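Local coordinates for type IV pilus secretin PilQ family protein (Vibrio cholerae, PDB 6W6M), which probably forms the outer-membrane channel through which the type IV competence pilus passes, and is required for natural competence, at residues A[302-305]-A[306-310]; A[345-349]-A[350-354]; A[427-430]-A[431-434]. All blocks are in the same frame, centred on the assembly; numbering follows the deposited sequence.

Overall arrangement
All three contacts are local and lie in series along the chain, and each also touches the second subunit. Contact 1 is partly buried and belongs to helix 303-314; its chemistry is the regular backbone bonding of a helix. Contact 2, whose centre is about 117 Å from that of contact 1, closes a partly exposed hairpin at a far end of the chain. Contact 3 is buried, with its centre about 15 Å from the centre of the chain and about 30 Å from that of contact 1. Contacts 2 and 3 reach one sheet through the neighbouring strands 320-347 and 404-429: contact 2 relies on backbone pairing, contact 3 on a beta turn with one weak side-chain bond across it.

Contact 1. Residues A[302-305]-A[306-310]; sequences DNIA and VIREI
N303, I304 and A305 offer their carbonyl oxygens to the amides of I307, R308 and E309, three consecutive i to i+4 bonds of the first turns of helix 303-314. The straightest runs from I307 N to N303 O, 3.0 Å long with 167° at the hydrogen. R308 N reaches I304 O over 2.9 Å and E309 N reaches A305 O over 3.0 Å, both noticeably more bent. The series continues through I310, whose amide binds V306 O.

The side-chain contacts gather around the N303 amide, whose oxygen meets aliphatic carbons. Its chi1 of -151° carries the amide out from the helix, with OD1 turned toward the next turn, where it comes nearest to CG1 of V306. That methyl group lies between the backbone N and the carbonyl carbon of V306 (chi1 63°), an orientation that turns it back toward the preceding turn, and the two side chains cross obliquely. I307 CG1 lies 4.0 Å from the side-chain oxygen N303 OD1 and also packs on the backbone oxygen N303 O at 3.3 Å.

A second, looser pairing involves I304 and R308. The arginine chain bends at chi3, and I304 CG2 lies 4.4 Å from R308 NE, at the edge of the guanidinium and near its plane.

The order strand, helix, strand, strand, helix over residues 253-314 is consistent with the KH-like fold of secretin N domains, in which this is the closing helix. I304 packs on E255 and R308 on I257 of strand 253-258, and R308 NH2 forms a long, weak ion pair with E255. N303 ND2 makes a weak bond to the carbonyl of L280, while V306 and I310 rest on S254 and L296 of the second subunit.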
loop_
_atom_site.group_PDB
_atom_site.type_symbol
_atom_site.label_atom_id
_atom_site.label_comp_id
_atom_site.label_asym_id
_atom_site.label_seq_id
_atom_site.Cartn_x
_atom_site.Cartn_y
_atom_site.Cartn_z
ATOM N N ASP A 302 -19.552 20.944 53.599
ATOM C CA ASP A 302 -20.784 20.237 53.918
ATOM C C ASP A 302 -20.854 18.884 53.217
ATOM O O ASP A 302 -21.402 17.925 53.765
ATOM C CB ASP A 302 -21.986 21.107 53.541
ATOM C CG ASP A 302 -23.307 20.471 53.937
ATOM O OD1 ASP A 302 -23.286 19.365 54.520
ATOM O OD2 ASP A 302 -24.367 21.085 53.683
ATOM N N ASN A 303 -20.243 18.813 52.040
ATOM C CA ASN A 303 -20.193 17.579 51.279
ATOM C C ASN A 303 -19.083 16.683 51.829
ATOM O O ASN A 303 -19.118 15.467 51.656
ATOM C CB ASN A 303 -19.981 17.865 49.794
ATOM C CG ASN A 303 -20.599 16.804 48.905
ATOM O OD1 ASN A 303 -21.169 15.829 49.390
ATOM N ND2 ASN A 303 -20.492 16.993 47.595
ATOM N N ILE A 304 -18.097 17.286 52.490
ATOM C CA ILE A 304 -17.014 16.514 53.084
ATOM C C ILE A 304 -17.558 15.578 54.152
ATOM O O ILE A 304 -17.107 14.437 54.277
ATOM C CB ILE A 304 -15.930 17.454 53.638
ATOM C CG1 ILE A 304 -15.227 18.171 52.490
ATOM C CG2 ILE A 304 -14.921 16.682 54.455
ATOM C CD1 ILE A 304 -14.144 19.098 52.936
ATOM N N ALA A 305 -18.572 16.019 54.896
ATOM C CA ALA A 305 -19.085 15.209 55.997
ATOM C C ALA A 305 -19.857 13.992 55.491
ATOM O O ALA A 305 -19.712 12.887 56.028
ATOM C CB ALA A 305 -19.957 16.067 56.908
ATOM N N VAL A 306 -20.671 14.164 54.449
ATOM C CA VAL A 306 -21.417 13.023 53.925
ATOM C C VAL A 306 -20.481 12.052 53.216
ATOM O O VAL A 306 -20.600 10.829 53.371
ATOM C CB VAL A 306 -22.563 13.493 53.008
ATOM C CG1 VAL A 306 -22.036 14.215 51.800
ATOM C CG2 VAL A 306 -23.405 12.315 52.572
ATOM N N ILE A 307 -19.537 12.574 52.430
ATOM C CA ILE A 307 -18.535 11.721 51.801
ATOM C C ILE A 307 -17.761 10.943 52.853
ATOM O O ILE A 307 -17.522 9.738 52.705
ATOM C CB ILE A 307 -17.606 12.570 50.921
ATOM C CG1 ILE A 307 -18.332 12.999 49.650
ATOM C CG2 ILE A 307 -16.346 11.814 50.579
ATOM C CD1 ILE A 307 -17.518 13.898 48.759
ATOM N N ARG A 308 -17.376 11.609 53.940
ATOM C CA ARG A 308 -16.622 10.952 54.995
ATOM C C ARG A 308 -17.438 9.850 55.648
ATOM O O ARG A 308 -16.919 8.759 55.911
ATOM C CB ARG A 308 -16.181 11.991 56.021
ATOM C CG ARG A 308 -15.191 11.493 57.031
ATOM C CD ARG A 308 -14.677 12.626 57.892
ATOM N NE ARG A 308 -13.720 13.473 57.191
ATOM C CZ ARG A 308 -12.402 13.322 57.257
ATOM N NH1 ARG A 308 -11.878 12.351 57.988
ATOM N NH2 ARG A 308 -11.604 14.142 56.592
ATOM N N GLU A 309 -18.727 10.098 55.881
ATOM C CA GLU A 309 -19.567 9.087 56.518
ATOM C C GLU A 309 -19.754 7.872 55.616
ATOM O O GLU A 309 -19.666 6.725 56.069
ATOM C CB GLU A 309 -20.914 9.700 56.892
ATOM C CG GLU A 309 -21.836 8.756 57.624
ATOM C CD GLU A 309 -23.140 9.416 58.018
ATOM O OE1 GLU A 309 -23.331 10.601 57.683
ATOM O OE2 GLU A 309 -23.973 8.750 58.666
ATOM N N ILE A 310 -19.983 8.103 54.324
ATOM C CA ILE A 310 -20.162 6.994 53.390
ATOM C C ILE A 310 -18.887 6.159 53.288
ATOM O O ILE A 310 -18.906 4.935 53.473
ATOM C CB ILE A 310 -20.614 7.520 52.017
ATOM C CG1 ILE A 310 -22.142 7.596 51.967
ATOM C CG2 ILE A 310 -20.086 6.650 50.905
ATOM C CD1 ILE A 310 -22.698 7.955 50.617
#

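Contact 2. Residues A[345-349]-A[350-354]; sequences MSTNG and SHSVG
S346 and V353 satisfy each other's backbone through a pair of hydrogen bonds, which marks them as an antiparallel hydrogen-bonded pair. S346 N gives to V353 O over 3.0 Å at 164°, with the donor in the carbonyl plane. In return V353 N gives to S346 O over 2.9 Å, this time tilted from the plane of the acceptor carbonyl. S346 O is approached a second time, by the CA-H of S352, and V353 O likewise by the CA-H of M345. Closer to the bend, N348 N donates to H351 O over 2.7 Å; the angle at its hydrogen is only 135°, although the donor stands nearly along the C=O axis. The CA-H of T347 also approaches H351 O, as a weaker CA-H...O contact.

These bonds make a tight beta hairpin of strands 320-347 and 352-354, with G349 and S350 at its tip, both at positive phi. The modelled approach of S350 OG to G349 O is too short to be trusted in detail. Strand 352-354 also pairs antiparallel with a strand of the second subunit, so the sheet continues across the interface, consistent with the shared barrel of secretins. Within its own chain, M345 bonds through its backbone to L404.

On one face S346 OG, at chi1 64°, leans against V353 CB at 3.5 Å. The other face carries the non-hydrogen-bonded pair T347 and S352, where the methyl CG2 of T347 meets S352 OG at 3.6 Å, a contact of methyl with hydroxyl. Both residues touch Q363, and S352 also touches N360 of helix 357-362. Near the tip, N348 CB and H351 CB meet at 3.9 Å, and H351 packs on V396 of the second subunit.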
loop_
_atom_site.group_PDB
_atom_site.type_symbol
_atom_site.label_atom_id
_atom_site.label_comp_id
_atom_site.label_asym_id
_atom_site.label_seq_id
_atom_site.Cartn_x
_atom_site.Cartn_y
_atom_site.Cartn_z
ATOM N N MET A 345 -4.274 -82.906 2.947
ATOM C CA MET A 345 -3.562 -83.138 1.691
ATOM C C MET A 345 -3.482 -84.634 1.461
ATOM O O MET A 345 -2.843 -85.336 2.245
ATOM C CB MET A 345 -2.171 -82.519 1.758
ATOM C CG MET A 345 -1.364 -82.628 0.505
ATOM S SD MET A 345 0.202 -81.764 0.673
ATOM C CE MET A 345 -0.300 -80.068 0.456
ATOM N N SER A 346 -4.117 -85.134 0.408
ATOM C CA SER A 346 -4.149 -86.576 0.228
ATOM C C SER A 346 -4.101 -86.924 -1.249
ATOM O O SER A 346 -4.531 -86.151 -2.104
ATOM C CB SER A 346 -5.391 -87.183 0.876
ATOM O OG SER A 346 -6.561 -86.715 0.243
ATOM N N THR A 347 -3.584 -88.112 -1.540
ATOM C CA THR A 347 -3.505 -88.611 -2.906
ATOM C C THR A 347 -3.896 -90.082 -2.911
ATOM O O THR A 347 -3.833 -90.757 -1.883
ATOM C CB THR A 347 -2.107 -88.423 -3.511
ATOM O OG1 THR A 347 -1.150 -89.114 -2.708
ATOM C CG2 THR A 347 -1.738 -86.968 -3.547
ATOM N N ASN A 348 -4.324 -90.567 -4.067
ATOM C CA ASN A 348 -4.841 -91.921 -4.177
ATOM C C ASN A 348 -4.316 -92.685 -5.381
ATOM O O ASN A 348 -4.548 -93.892 -5.474
ATOM C CB ASN A 348 -6.375 -91.889 -4.234
ATOM C CG ASN A 348 -6.994 -93.250 -4.060
ATOM O OD1 ASN A 348 -6.448 -94.109 -3.367
ATOM N ND2 ASN A 348 -8.149 -93.458 -4.678
ATOM N N GLY A 349 -3.602 -92.033 -6.283
ATOM C CA GLY A 349 -3.342 -92.604 -7.582
ATOM C C GLY A 349 -4.356 -92.059 -8.563
ATOM O O GLY A 349 -5.506 -92.507 -8.585
ATOM N N SER A 350 -3.942 -91.077 -9.364
ATOM C CA SER A 350 -4.817 -90.385 -10.316
ATOM C C SER A 350 -5.966 -89.641 -9.632
ATOM O O SER A 350 -6.848 -89.114 -10.305
ATOM C CB SER A 350 -5.375 -91.348 -11.369
ATOM O OG SER A 350 -6.397 -92.156 -10.815
ATOM N N HIS A 351 -5.963 -89.569 -8.304
ATOM C CA HIS A 351 -6.989 -88.853 -7.555
ATOM C C HIS A 351 -6.321 -88.128 -6.401
ATOM O O HIS A 351 -5.481 -88.707 -5.714
ATOM C CB HIS A 351 -8.063 -89.789 -6.998
ATOM C CG HIS A 351 -9.060 -90.253 -8.009
ATOM N ND1 HIS A 351 -10.417 -90.215 -7.778
ATOM C CD2 HIS A 351 -8.905 -90.785 -9.243
ATOM C CE1 HIS A 351 -11.056 -90.693 -8.831
ATOM N NE2 HIS A 351 -10.161 -91.045 -9.735
ATOM N N SER A 352 -6.713 -86.877 -6.172
ATOM C CA SER A 352 -6.099 -86.068 -5.129
ATOM C C SER A 352 -7.145 -85.214 -4.439
ATOM O O SER A 352 -8.250 -85.030 -4.945
ATOM C CB SER A 352 -5.008 -85.166 -5.697
ATOM O OG SER A 352 -3.942 -85.938 -6.201
ATOM N N VAL A 353 -6.784 -84.700 -3.270
ATOM C CA VAL A 353 -7.621 -83.774 -2.517
ATOM C C VAL A 353 -6.721 -82.800 -1.779
ATOM O O VAL A 353 -5.771 -83.208 -1.104
ATOM C CB VAL A 353 -8.548 -84.490 -1.520
ATOM C CG1 VAL A 353 -9.288 -83.472 -0.698
ATOM C CG2 VAL A 353 -9.544 -85.357 -2.240
ATOM N N GLY A 354 -7.043 -81.517 -1.878
ATOM C CA GLY A 354 -6.209 -80.490 -1.292
ATOM C C GLY A 354 -7.038 -79.295 -0.887
ATOM O O GLY A 354 -8.240 -79.406 -0.648
#

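Contact 3. Residues A[427-430]-A[431-434]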
loop_
_atom_site.group_PDB
_atom_site.type_symbol
_atom_site.label_atom_id
_atom_site.label_comp_id
_atom_site.label_asym_id
_atom_site.label_seq_id
_atom_site.Cartn_x
_atom_site.Cartn_y
_atom_site.Cartn_z
ATOM N N ILE A 427 -7.745 -20.652 48.071
ATOM C CA ILE A 427 -8.359 -19.738 49.028
ATOM C C ILE A 427 -8.326 -18.343 48.415
ATOM O O ILE A 427 -7.380 -17.998 47.704
ATOM C CB ILE A 427 -7.664 -19.776 50.405
ATOM C CG1 ILE A 427 -7.866 -21.134 51.059
ATOM C CG2 ILE A 427 -8.158 -18.670 51.318
ATOM C CD1 ILE A 427 -7.029 -21.358 52.259
ATOM N N THR A 428 -9.376 -17.560 48.639
ATOM C CA THR A 428 -9.488 -16.244 48.015
ATOM C C THR A 428 -10.424 -15.373 48.846
ATOM O O THR A 428 -11.038 -15.836 49.807
ATOM C CB THR A 428 -9.973 -16.361 46.566
ATOM O OG1 THR A 428 -9.873 -15.091 45.918
ATOM C CG2 THR A 428 -11.404 -16.835 46.518
ATOM N N THR A 429 -10.543 -14.115 48.414
ATOM C CA THR A 429 -11.395 -13.086 49.067
ATOM C C THR A 429 -12.717 -12.970 48.295
ATOM O O THR A 429 -12.694 -13.164 47.070
ATOM C CB THR A 429 -10.677 -11.725 49.125
ATOM O OG1 THR A 429 -9.475 -11.848 49.892
ATOM C CG2 THR A 429 -11.499 -10.721 49.919
ATOM N N ASN A 430 -13.818 -12.681 48.996
ATOM C CA ASN A 430 -15.145 -12.617 48.401
ATOM C C ASN A 430 -15.179 -11.668 47.208
ATOM O O ASN A 430 -14.673 -10.549 47.274
ATOM C CB ASN A 430 -16.149 -12.177 49.465
ATOM C CG ASN A 430 -17.581 -12.354 49.035
ATOM O OD1 ASN A 430 -17.899 -13.253 48.275
ATOM N ND2 ASN A 430 -18.459 -11.517 49.550
ATOM N N LYS A 431 -15.783 -12.135 46.114
ATOM C CA LYS A 431 -16.002 -11.364 44.885
ATOM C C LYS A 431 -14.708 -11.113 44.115
ATOM O O LYS A 431 -14.606 -10.169 43.338
ATOM C CB LYS A 431 -16.710 -10.038 45.171
ATOM C CG LYS A 431 -18.110 -10.132 45.750
ATOM C CD LYS A 431 -19.120 -10.603 44.742
ATOM C CE LYS A 431 -19.018 -9.833 43.454
ATOM N NZ LYS A 431 -20.345 -9.586 42.847
ATOM N N GLN A 432 -13.735 -11.993 44.289
ATOM C CA GLN A 432 -12.393 -11.779 43.756
ATOM C C GLN A 432 -11.926 -12.981 42.941
ATOM O O GLN A 432 -12.039 -14.118 43.410
ATOM C CB GLN A 432 -11.432 -11.507 44.907
ATOM C CG GLN A 432 -11.681 -10.238 45.645
ATOM C CD GLN A 432 -11.576 -9.026 44.754
ATOM O OE1 GLN A 432 -10.700 -8.944 43.889
ATOM N NE2 GLN A 432 -12.470 -8.069 44.959
ATOM N N PRO A 433 -11.409 -12.782 41.725
ATOM C CA PRO A 433 -11.095 -13.924 40.853
ATOM C C PRO A 433 -9.757 -14.582 41.176
ATOM O O PRO A 433 -8.749 -13.912 41.396
ATOM C CB PRO A 433 -11.072 -13.301 39.453
ATOM C CG PRO A 433 -11.582 -11.916 39.616
ATOM C CD PRO A 433 -11.290 -11.511 41.004
ATOM N N ALA A 434 -9.746 -15.915 41.159
ATOM C CA ALA A 434 -8.522 -16.649 41.461
ATOM C C ALA A 434 -8.391 -17.841 40.521
ATOM O O ALA A 434 -9.380 -18.334 39.972
ATOM C CB ALA A 434 -8.504 -17.093 42.919
#
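T428 and T429 face Q432 and A434 across a reversal of the chain. T428 OG1, anti to its own amide nitrogen (chi1 -171°), points across the bend and makes a weak 3.5 Å hydrogen bond to Q432 O. Alongside, T428 CB meets the methyl CB of A434 at 4.0 Å. Q432 curls back over the turn: its CG lies 3.9 Å from T429 CB and 3.4 Å from N430 O. The bend is a type II beta turn from T429 to Q432, with K431 at the third position at a phi of 71°; it leads out of strand 404-429 toward strand 434-444. N430 and K431 point the same way side by side, the lysine CG 4.0 Å from N430 CG.

Further out, backbone bonds tie T428 to V321, N430 to K319 and A434 to V466, fixing both arms of the turn. From strand 456-471 the I470 amide donates weakly to N430 OD1, and K431 NZ bonds weakly to Q469 OE1. From other chains, E290 of the second subunit forms a long, weak ion pair with K431, and the backbone oxygen of Q509 of the third subunit weakly holds T429 OG1.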